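Tropomodulin (Caenorhabditis elegans, PDB 1PGV) probably caps the pointed ends of actin filaments, blocking elongation and depolymerization there, and is represented here by its C-terminal domain. Local coordinates at residues A[70-75]-A[98-103]; A[92-97]-A[120-125]; A[79-84]-A[107-112]. One frame throughout, in Å; residues are numbered along the deposited sequence.

Interaction 1 (A[70-75]-A[98-103])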
loop_
_atom_site.group_PDB
_atom_site.type_symbol
_atom_site.label_atom_id
_atom_site.label_comp_id
_atom_site.label_asym_id
_atom_site.label_seq_id
_atom_site.Cartn_x
_atom_site.Cartn_y
_atom_site.Cartn_z
ATOM N N LYS A 70 -7.025 11.537 -8.515
ATOM C CA LYS A 70 -5.859 11.269 -9.340
ATOM C C LYS A 70 -4.707 12.107 -8.803
ATOM O O LYS A 70 -3.689 12.285 -9.465
ATOM C CB LYS A 70 -6.134 11.620 -10.805
ATOM C CG LYS A 70 -6.610 13.041 -11.047
ATOM C CD LYS A 70 -6.842 13.279 -12.535
ATOM C CE LYS A 70 -7.480 14.634 -12.795
ATOM N NZ LYS A 70 -6.642 15.756 -12.287
ATOM N N HIS A 71 -4.873 12.599 -7.579
ATOM C CA HIS A 71 -3.866 13.438 -6.948
ATOM C C HIS A 71 -3.274 12.874 -5.660
ATOM O O HIS A 71 -2.125 13.159 -5.328
ATOM C CB HIS A 71 -4.470 14.819 -6.676
ATOM C CG HIS A 71 -4.992 15.495 -7.905
ATOM N ND1 HIS A 71 -4.166 16.064 -8.850
ATOM C CD2 HIS A 71 -6.256 15.666 -8.360
ATOM C CE1 HIS A 71 -4.897 16.556 -9.834
ATOM N NE2 HIS A 71 -6.169 16.329 -9.560
ATOM N N ILE A 72 -4.044 12.073 -4.929
ATOM C CA ILE A 72 -3.543 11.522 -3.676
ATOM C C ILE A 72 -2.191 10.835 -3.862
ATOM O O ILE A 72 -2.014 10.017 -4.764
ATOM C CB ILE A 72 -4.561 10.540 -3.048
ATOM C CG1 ILE A 72 -4.020 10.020 -1.714
ATOM C CG2 ILE A 72 -4.864 9.409 -4.019
ATOM C CD1 ILE A 72 -5.023 9.185 -0.922
ATOM N N GLU A 73 -1.239 11.186 -3.001
ATOM C CA GLU A 73 0.112 10.646 -3.058
ATOM C C GLU A 73 0.465 9.768 -1.871
ATOM O O GLU A 73 1.297 8.866 -1.983
ATOM C CB GLU A 73 1.126 11.793 -3.148
ATOM C CG GLU A 73 1.127 12.502 -4.488
ATOM C CD GLU A 73 2.020 13.729 -4.501
ATOM O OE1 GLU A 73 2.960 13.799 -3.682
ATOM O OE2 GLU A 73 1.783 14.616 -5.345
ATOM N N LYS A 74 -0.151 10.040 -0.728
ATOM C CA LYS A 74 0.118 9.262 0.473
ATOM C C LYS A 74 -1.173 8.937 1.206
ATOM O O LYS A 74 -1.995 9.814 1.463
ATOM C CB LYS A 74 1.058 10.024 1.407
ATOM C CG LYS A 74 2.407 10.361 0.797
ATOM C CD LYS A 74 3.298 11.082 1.801
ATOM C CE LYS A 74 4.652 11.425 1.196
ATOM N NZ LYS A 74 5.550 12.071 2.196
ATOM N N PHE A 75 -1.348 7.661 1.534
ATOM C CA PHE A 75 -2.542 7.213 2.236
ATOM C C PHE A 75 -2.075 6.292 3.352
ATOM O O PHE A 75 -1.518 5.225 3.098
ATOM C CB PHE A 75 -3.472 6.483 1.261
ATOM C CG PHE A 75 -4.833 6.170 1.828
ATOM C CD1 PHE A 75 -5.345 6.898 2.897
ATOM C CD2 PHE A 75 -5.618 5.169 1.264
ATOM C CE1 PHE A 75 -6.623 6.635 3.396
ATOM C CE2 PHE A 75 -6.898 4.899 1.755
ATOM C CZ PHE A 75 -7.398 5.635 2.822
ATOM N N PRO A 98 -2.975 6.451 -10.292
ATOM C CA PRO A 98 -1.739 6.702 -11.036
ATOM C C PRO A 98 -0.790 7.560 -10.187
ATOM O O PRO A 98 0.388 7.721 -10.515
ATOM C CB PRO A 98 -2.237 7.448 -12.265
ATOM C CG PRO A 98 -3.295 8.309 -11.691
ATOM C CD PRO A 98 -4.048 7.348 -10.762
ATOM N N SER A 99 -1.306 8.076 -9.073
ATOM C CA SER A 99 -0.533 8.960 -8.206
ATOM C C SER A 99 -0.121 8.448 -6.828
ATOM O O SER A 99 0.810 8.984 -6.224
ATOM C CB SER A 99 -1.299 10.278 -8.027
ATOM O OG SER A 99 -2.572 10.060 -7.425
ATOM N N LEU A 100 -0.801 7.426 -6.315
ATOM C CA LEU A 100 -0.468 6.922 -4.984
ATOM C C LEU A 100 0.971 6.426 -4.900
ATOM O O LEU A 100 1.358 5.477 -5.586
ATOM C CB LEU A 100 -1.440 5.800 -4.579
ATOM C CG LEU A 100 -1.381 5.341 -3.122
ATOM C CD1 LEU A 100 -1.639 6.522 -2.186
ATOM C CD2 LEU A 100 -2.438 4.252 -2.899
ATOM N N ARG A 101 1.753 7.068 -4.036
ATOM C CA ARG A 101 3.162 6.742 -3.861
ATOM C C ARG A 101 3.479 5.972 -2.592
ATOM O O ARG A 101 4.403 5.161 -2.563
ATOM C CB ARG A 101 3.982 8.036 -3.855
ATOM C CG ARG A 101 3.815 8.872 -5.103
ATOM C CD ARG A 101 4.905 8.561 -6.095
ATOM N NE ARG A 101 6.216 8.820 -5.506
ATOM C CZ ARG A 101 7.371 8.601 -6.124
ATOM N NH1 ARG A 101 7.382 8.118 -7.359
ATOM N NH2 ARG A 101 8.513 8.857 -5.501
ATOM N N VAL A 102 2.728 6.244 -1.534
ATOM C CA VAL A 102 2.963 5.590 -0.259
ATOM C C VAL A 102 1.652 5.062 0.312
ATOM O O VAL A 102 0.662 5.783 0.378
ATOM C CB VAL A 102 3.595 6.580 0.752
ATOM C CG1 VAL A 102 3.751 5.926 2.116
ATOM C CG2 VAL A 102 4.951 7.046 0.232
ATOM N N LEU A 103 1.653 3.788 0.688
ATOM C CA LEU A 103 0.472 3.165 1.273
ATOM C C LEU A 103 0.934 2.490 2.548
ATOM O O LEU A 103 1.826 1.642 2.518
ATOM C CB LEU A 103 -0.129 2.128 0.320
ATOM C CG LEU A 103 -1.371 1.414 0.867
ATOM C CD1 LEU A 103 -2.462 2.435 1.144
ATOM C CD2 LEU A 103 -1.848 0.365 -0.141
#

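Interaction 2 (A[92-97]-A[120-125])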
loop_
_atom_site.group_PDB
_atom_site.type_symbol
_atom_site.label_atom_id
_atom_site.label_comp_id
_atom_site.label_asym_id
_atom_site.label_seq_id
_atom_site.Cartn_x
_atom_site.Cartn_y
_atom_site.Cartn_z
ATOM N N GLU A 92 -9.019 -1.980 -5.319
ATOM C CA GLU A 92 -9.460 -1.104 -6.400
ATOM C C GLU A 92 -8.610 0.167 -6.432
ATOM O O GLU A 92 -8.190 0.618 -7.500
ATOM C CB GLU A 92 -10.929 -0.714 -6.230
ATOM C CG GLU A 92 -11.515 -0.058 -7.472
ATOM C CD GLU A 92 -12.872 0.574 -7.232
ATOM O OE1 GLU A 92 -13.661 0.017 -6.441
ATOM O OE2 GLU A 92 -13.156 1.624 -7.849
ATOM N N LEU A 93 -8.364 0.734 -5.256
ATOM C CA LEU A 93 -7.564 1.959 -5.153
ATOM C C LEU A 93 -6.182 1.782 -5.774
ATOM O O LEU A 93 -5.759 2.575 -6.626
ATOM C CB LEU A 93 -7.403 2.368 -3.687
ATOM C CG LEU A 93 -6.483 3.576 -3.466
ATOM C CD1 LEU A 93 -7.058 4.771 -4.195
ATOM C CD2 LEU A 93 -6.336 3.867 -1.982
ATOM N N ILE A 94 -5.480 0.737 -5.345
ATOM C CA ILE A 94 -4.141 0.453 -5.845
ATOM C C ILE A 94 -4.121 0.215 -7.349
ATOM O O ILE A 94 -3.274 0.758 -8.058
ATOM C CB ILE A 94 -3.539 -0.783 -5.124
ATOM C CG1 ILE A 94 -3.395 -0.482 -3.633
ATOM C CG2 ILE A 94 -2.189 -1.156 -5.733
ATOM C CD1 ILE A 94 -2.962 -1.679 -2.791
ATOM N N GLU A 95 -5.054 -0.595 -7.846
ATOM C CA GLU A 95 -5.086 -0.887 -9.273
ATOM C C GLU A 95 -5.536 0.278 -10.142
ATOM O O GLU A 95 -5.262 0.297 -11.341
ATOM C CB GLU A 95 -5.984 -2.101 -9.542
ATOM C CG GLU A 95 -5.454 -3.378 -8.924
ATOM C CD GLU A 95 -6.311 -4.588 -9.247
ATOM O OE1 GLU A 95 -7.280 -4.444 -10.024
ATOM O OE2 GLU A 95 -6.009 -5.677 -8.724
ATOM N N THR A 96 -6.207 1.254 -9.538
ATOM C CA THR A 96 -6.718 2.406 -10.275
ATOM C C THR A 96 -5.846 3.659 -10.224
ATOM O O THR A 96 -5.695 4.361 -11.228
ATOM C CB THR A 96 -8.117 2.812 -9.762
ATOM O OG1 THR A 96 -9.041 1.739 -9.980
ATOM C CG2 THR A 96 -8.616 4.058 -10.490
ATOM N N SER A 97 -5.271 3.932 -9.059
ATOM C CA SER A 97 -4.470 5.143 -8.863
ATOM C C SER A 97 -3.156 5.299 -9.621
ATOM O O SER A 97 -2.310 4.409 -9.617
ATOM C CB SER A 97 -4.186 5.337 -7.373
ATOM O OG SER A 97 -3.428 6.526 -7.156
ATOM N N ARG A 120 0.287 -7.658 -5.182
ATOM C CA ARG A 120 0.208 -8.049 -6.578
ATOM C C ARG A 120 -0.537 -6.974 -7.377
ATOM O O ARG A 120 -0.240 -6.738 -8.550
ATOM C CB ARG A 120 -0.487 -9.415 -6.708
ATOM C CG ARG A 120 -0.404 -10.027 -8.101
ATOM C CD ARG A 120 -0.471 -11.552 -8.019
ATOM N NE ARG A 120 0.780 -12.144 -7.547
ATOM C CZ ARG A 120 1.775 -12.524 -8.347
ATOM N NH1 ARG A 120 1.664 -12.374 -9.660
ATOM N NH2 ARG A 120 2.873 -13.069 -7.841
ATOM N N SER A 121 -1.487 -6.300 -6.739
ATOM C CA SER A 121 -2.247 -5.258 -7.421
ATOM C C SER A 121 -1.400 -4.030 -7.753
ATOM O O SER A 121 -1.767 -3.244 -8.618
ATOM C CB SER A 121 -3.457 -4.837 -6.584
ATOM O OG SER A 121 -3.066 -4.245 -5.360
ATOM N N THR A 122 -0.271 -3.881 -7.071
ATOM C CA THR A 122 0.614 -2.732 -7.313
ATOM C C THR A 122 1.206 -2.771 -8.723
ATOM O O THR A 122 1.741 -1.771 -9.217
ATOM C CB THR A 122 1.784 -2.695 -6.305
ATOM O OG1 THR A 122 2.649 -3.818 -6.523
ATOM C CG2 THR A 122 1.258 -2.730 -4.872
ATOM N N LEU A 123 1.094 -3.922 -9.382
ATOM C CA LEU A 123 1.649 -4.078 -10.718
ATOM C C LEU A 123 0.859 -3.407 -11.830
ATOM O O LEU A 123 1.396 -3.157 -12.910
ATOM C CB LEU A 123 1.813 -5.569 -11.046
ATOM C CG LEU A 123 2.806 -6.333 -10.170
ATOM C CD1 LEU A 123 2.753 -7.830 -10.512
ATOM C CD2 LEU A 123 4.215 -5.791 -10.393
ATOM N N VAL A 124 -0.406 -3.100 -11.575
ATOM C CA VAL A 124 -1.234 -2.483 -12.599
ATOM C C VAL A 124 -0.729 -1.107 -13.041
ATOM O O VAL A 124 -0.517 -0.873 -14.234
ATOM C CB VAL A 124 -2.691 -2.369 -12.121
ATOM C CG1 VAL A 124 -3.549 -1.723 -13.199
ATOM C CG2 VAL A 124 -3.225 -3.760 -11.776
ATOM N N THR A 125 -0.531 -0.203 -12.087
ATOM C CA THR A 125 -0.051 1.141 -12.426
ATOM C C THR A 125 1.366 1.397 -11.930
ATOM O O THR A 125 2.059 2.302 -12.424
ATOM C CB THR A 125 -0.950 2.233 -11.820
ATOM O OG1 THR A 125 -0.822 2.217 -10.394
ATOM C CG2 THR A 125 -2.395 2.010 -12.203
HETATM O O HOH W 1 -1.139 -0.792 -9.317
#

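Interaction 3 (A[79-84]-A[107-112])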
loop_
_atom_site.group_PDB
_atom_site.type_symbol
_atom_site.label_atom_id
_atom_site.label_comp_id
_atom_site.label_asym_id
_atom_site.label_seq_id
_atom_site.Cartn_x
_atom_site.Cartn_y
_atom_site.Cartn_z
ATOM N N ASN A 79 -2.380 1.257 12.328
ATOM C CA ASN A 79 -3.004 1.133 13.635
ATOM C C ASN A 79 -4.404 1.742 13.706
ATOM O O ASN A 79 -4.670 2.619 14.529
ATOM C CB ASN A 79 -2.098 1.773 14.687
ATOM C CG ASN A 79 -2.540 1.471 16.101
ATOM O OD1 ASN A 79 -2.820 0.319 16.443
ATOM N ND2 ASN A 79 -2.591 2.502 16.938
ATOM N N THR A 80 -5.294 1.280 12.831
ATOM C CA THR A 80 -6.674 1.750 12.813
ATOM C C THR A 80 -7.596 0.564 13.091
ATOM O O THR A 80 -8.809 0.654 12.917
ATOM C CB THR A 80 -7.058 2.358 11.453
ATOM O OG1 THR A 80 -6.728 1.437 10.407
ATOM C CG2 THR A 80 -6.317 3.673 11.227
ATOM N N ALA A 81 -6.996 -0.545 13.512
ATOM C CA ALA A 81 -7.730 -1.765 13.832
ATOM C C ALA A 81 -8.618 -2.251 12.689
ATOM O O ALA A 81 -9.705 -2.771 12.925
ATOM C CB ALA A 81 -8.573 -1.549 15.093
ATOM N N ILE A 82 -8.161 -2.085 11.450
ATOM C CA ILE A 82 -8.949 -2.539 10.311
ATOM C C ILE A 82 -8.617 -3.991 9.983
ATOM O O ILE A 82 -7.525 -4.470 10.282
ATOM C CB ILE A 82 -8.703 -1.674 9.059
ATOM C CG1 ILE A 82 -7.205 -1.606 8.752
ATOM C CG2 ILE A 82 -9.284 -0.281 9.272
ATOM C CD1 ILE A 82 -6.885 -0.909 7.443
ATOM N N SER A 83 -9.578 -4.687 9.386
ATOM C CA SER A 83 -9.398 -6.088 9.009
ATOM C C SER A 83 -9.636 -6.226 7.511
ATOM O O SER A 83 -9.903 -5.241 6.828
ATOM C CB SER A 83 -10.382 -6.977 9.776
ATOM O OG SER A 83 -11.704 -6.767 9.321
ATOM N N ASP A 84 -9.546 -7.448 6.997
ATOM C CA ASP A 84 -9.742 -7.673 5.572
ATOM C C ASP A 84 -11.019 -7.066 5.000
ATOM O O ASP A 84 -11.015 -6.554 3.882
ATOM C CB ASP A 84 -9.721 -9.170 5.262
ATOM C CG ASP A 84 -8.322 -9.745 5.257
ATOM O OD1 ASP A 84 -7.385 -9.055 5.723
ATOM O OD2 ASP A 84 -8.160 -10.891 4.788
ATOM N N SER A 107 0.387 -2.610 11.404
ATOM C CA SER A 107 -0.207 -2.775 12.728
ATOM C C SER A 107 -1.724 -2.903 12.781
ATOM O O SER A 107 -2.377 -2.308 13.643
ATOM C CB SER A 107 0.245 -1.628 13.634
ATOM O OG SER A 107 1.649 -1.670 13.816
ATOM N N ASN A 108 -2.285 -3.682 11.862
ATOM C CA ASN A 108 -3.726 -3.897 11.838
ATOM C C ASN A 108 -4.025 -5.390 11.954
ATOM O O ASN A 108 -3.235 -6.132 12.542
ATOM C CB ASN A 108 -4.338 -3.314 10.560
ATOM C CG ASN A 108 -4.404 -1.794 10.597
ATOM O OD1 ASN A 108 -4.990 -1.216 11.514
ATOM N ND2 ASN A 108 -3.802 -1.142 9.606
ATOM N N PHE A 109 -5.157 -5.818 11.403
ATOM C CA PHE A 109 -5.564 -7.221 11.457
ATOM C C PHE A 109 -5.721 -7.822 10.062
ATOM O O PHE A 109 -6.580 -8.679 9.834
ATOM C CB PHE A 109 -6.887 -7.341 12.223
ATOM C CG PHE A 109 -6.799 -6.880 13.648
ATOM C CD1 PHE A 109 -6.273 -7.712 14.631
ATOM C CD2 PHE A 109 -7.206 -5.598 14.002
ATOM C CE1 PHE A 109 -6.148 -7.275 15.951
ATOM C CE2 PHE A 109 -7.088 -5.148 15.317
ATOM C CZ PHE A 109 -6.558 -5.987 16.293
ATOM N N LEU A 110 -4.884 -7.377 9.131
ATOM C CA LEU A 110 -4.946 -7.874 7.763
ATOM C C LEU A 110 -4.291 -9.246 7.641
ATOM O O LEU A 110 -3.280 -9.520 8.282
ATOM C CB LEU A 110 -4.264 -6.882 6.816
ATOM C CG LEU A 110 -4.822 -5.460 6.875
ATOM C CD1 LEU A 110 -4.160 -4.614 5.791
ATOM C CD2 LEU A 110 -6.336 -5.489 6.670
ATOM N N THR A 111 -4.871 -10.106 6.811
ATOM C CA THR A 111 -4.343 -11.454 6.623
ATOM C C THR A 111 -3.249 -11.508 5.566
ATOM O O THR A 111 -3.207 -10.675 4.661
ATOM C CB THR A 111 -5.445 -12.433 6.185
ATOM O OG1 THR A 111 -5.887 -12.092 4.866
ATOM C CG2 THR A 111 -6.621 -12.371 7.142
ATOM N N PRO A 112 -2.353 -12.502 5.664
ATOM C CA PRO A 112 -1.262 -12.654 4.697
ATOM C C PRO A 112 -1.793 -12.737 3.271
ATOM O O PRO A 112 -1.194 -12.196 2.340
ATOM C CB PRO A 112 -0.594 -13.955 5.138
ATOM C CG PRO A 112 -0.772 -13.926 6.620
ATOM C CD PRO A 112 -2.213 -13.472 6.766
HETATM O O HOH W 2 -4.713 -1.725 14.983
#

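Interaction 1 (A[70-75]-A[98-103])
Glu-73 O accepts two consecutive backbone amides across the contact, Arg-101 N at 2.8 Å and Val-102 N at 3.0 Å. Val-102 N lies nearly in line with the carbonyl bond, whereas Arg-101 N comes in from farther round, with a C=O...N angle of 131° and a tilt out of the carbonyl plane. The pairing is carried on by Phe-75 N, which donates to Val-102 O at 3.0 Å. At the other end Ser-99 OG, placed between its own backbone N and carbonyl carbon (chi1 61°), donates to Ile-72 O at 2.7 Å and so joins the two chains ahead of the strands. Phe-75 and Leu-103 lie side by side on one face of the sheet. There Leu-100 CD1 and Leu-103 CD1 both rest against Phe-75 CB, at 3.9 and 4.2 Å, and helix 90-96 packs on this apolar layer through Leu-90, Leu-93 and Ile-94. On the other face Lys-74 runs beside Val-102, CG to CB 4.0 Å, and its extended chain then carries NZ off from the contact. Such parallel pairing of short strands, with Leu-100, Leu-103 and Phe-75 packed beneath helix 90-96, fits the leucine-rich repeat fold of the tropomodulin C-terminal domain.

Interaction 2 (A[92-97]-A[120-125])
Ile-94 holds its CG2 branch anti to the backbone N, with CG1 anti to the carbonyl carbon (chi1 -63°); CG2 rests on Thr-122, 3.6 Å from Thr-122 CA and 3.9 Å from Thr-122 CG2. Thr-125 has OG1 between its backbone N and carbonyl carbon (chi1 68°), and from there the hydroxyl donates to Ser-97 O at 2.8 Å, nearly along the C=O axis. Its methyl CG2 sits 3.4 Å from Glu-95 O. Val-124 straddles Glu-95: CG1 meets the backbone O at 3.2 Å, while CG2 touches the aliphatic CG at 3.6 Å, the two side chains crossing at a slant. Glu-95 CG also packs on Ser-121 CB, at 3.4 Å. In this leucine-rich repeat domain the contact joins the C-terminal ends of neighbouring convex-side helices, 90-96 and 112-121, and the turns that lead from them back toward the sheet. A type I turn from Ser-121 to Val-124 brings Val-124 and Thr-125 round to the first helix end. Between the backbones a water donates to Ile-94 O and Ser-121 O and accepts from Thr-125 N, and so links the two segments. Ser-97 OG faces its own following loop, taking the N-H groups of Ser-99 and Leu-100.

Interaction 3 (A[79-84]-A[107-112])
Ser-107 O meets Asn-79 through a CA-H...O contact, 3.5 Å from Asn-79 CA, and also accepts from a water that donates to Asn-79 OD1 as well. Next, Asn-108 reaches its amide into the bend of the other loop. Its OD1 receives Thr-80 N at 2.8 Å, in the plane of the amide and on a lone pair. The same oxygen takes Ile-82 N at 3.3 Å, this donor standing 57° out of that plane. Ile-82 CG1 packs against the amide carbon, 3.4 Å from Asn-108 CG, while ND2 turns to Leu-77 O of the preceding repeat, so both ends of this buried amide are satisfied. Asn-108 occupies the asparagine position of the leucine-rich repeat pattern LxxLxLxxNxL, here read from Leu-100 to Leu-110; in the previous repeat Thr-80 stands at that place and its OG1 likewise bonds to Leu-77 O. Phe-109 N donates to Ile-82 O at 2.9 Å, and its ring presents an edge to Ala-81, CE2 lying 3.7 Å from CA. Leu-110 follows with CD2 against the backbone of Ser-83, the N-cap residue of helix 84-87. Thr-111 then meets Asp-84 with two bonds, Thr-111 N to OD1 at 2.9 Å and OG1 to OD2 at 2.6 Å, both on the syn sides of the carboxylate. An alanine at Asp-84 would probably leave Thr-111 N and the Thr-111 hydroxyl proton without these acceptors. Thr-111 OG1 also accepts from Leu-114 N, capping the start of helix 112-121.

Overall arrangement
From the N terminus, residues 70-75 lead into strand 74-76, the loop after that strand holds 79-84, and 92-97 end helix 90-96; 98-103, 107-112 and 120-125 follow in the same order one repeat later. Each contact closes a loop of 22 residues, and all three loops cross one another, since all the first segments precede the second ones and both sets run in the same order. Interaction 1 joins adjacent strands, interaction 3 the loops beyond their C-terminal ends, and interaction 2 the helix ends. Interactions 1 and 2 touch directly through Leu-103 and Ile-94, and through Leu-93 with Phe-75 and Leu-100. Interaction 3 lies about 20 Å from interaction 1, centre to centre, across the middle of the chain.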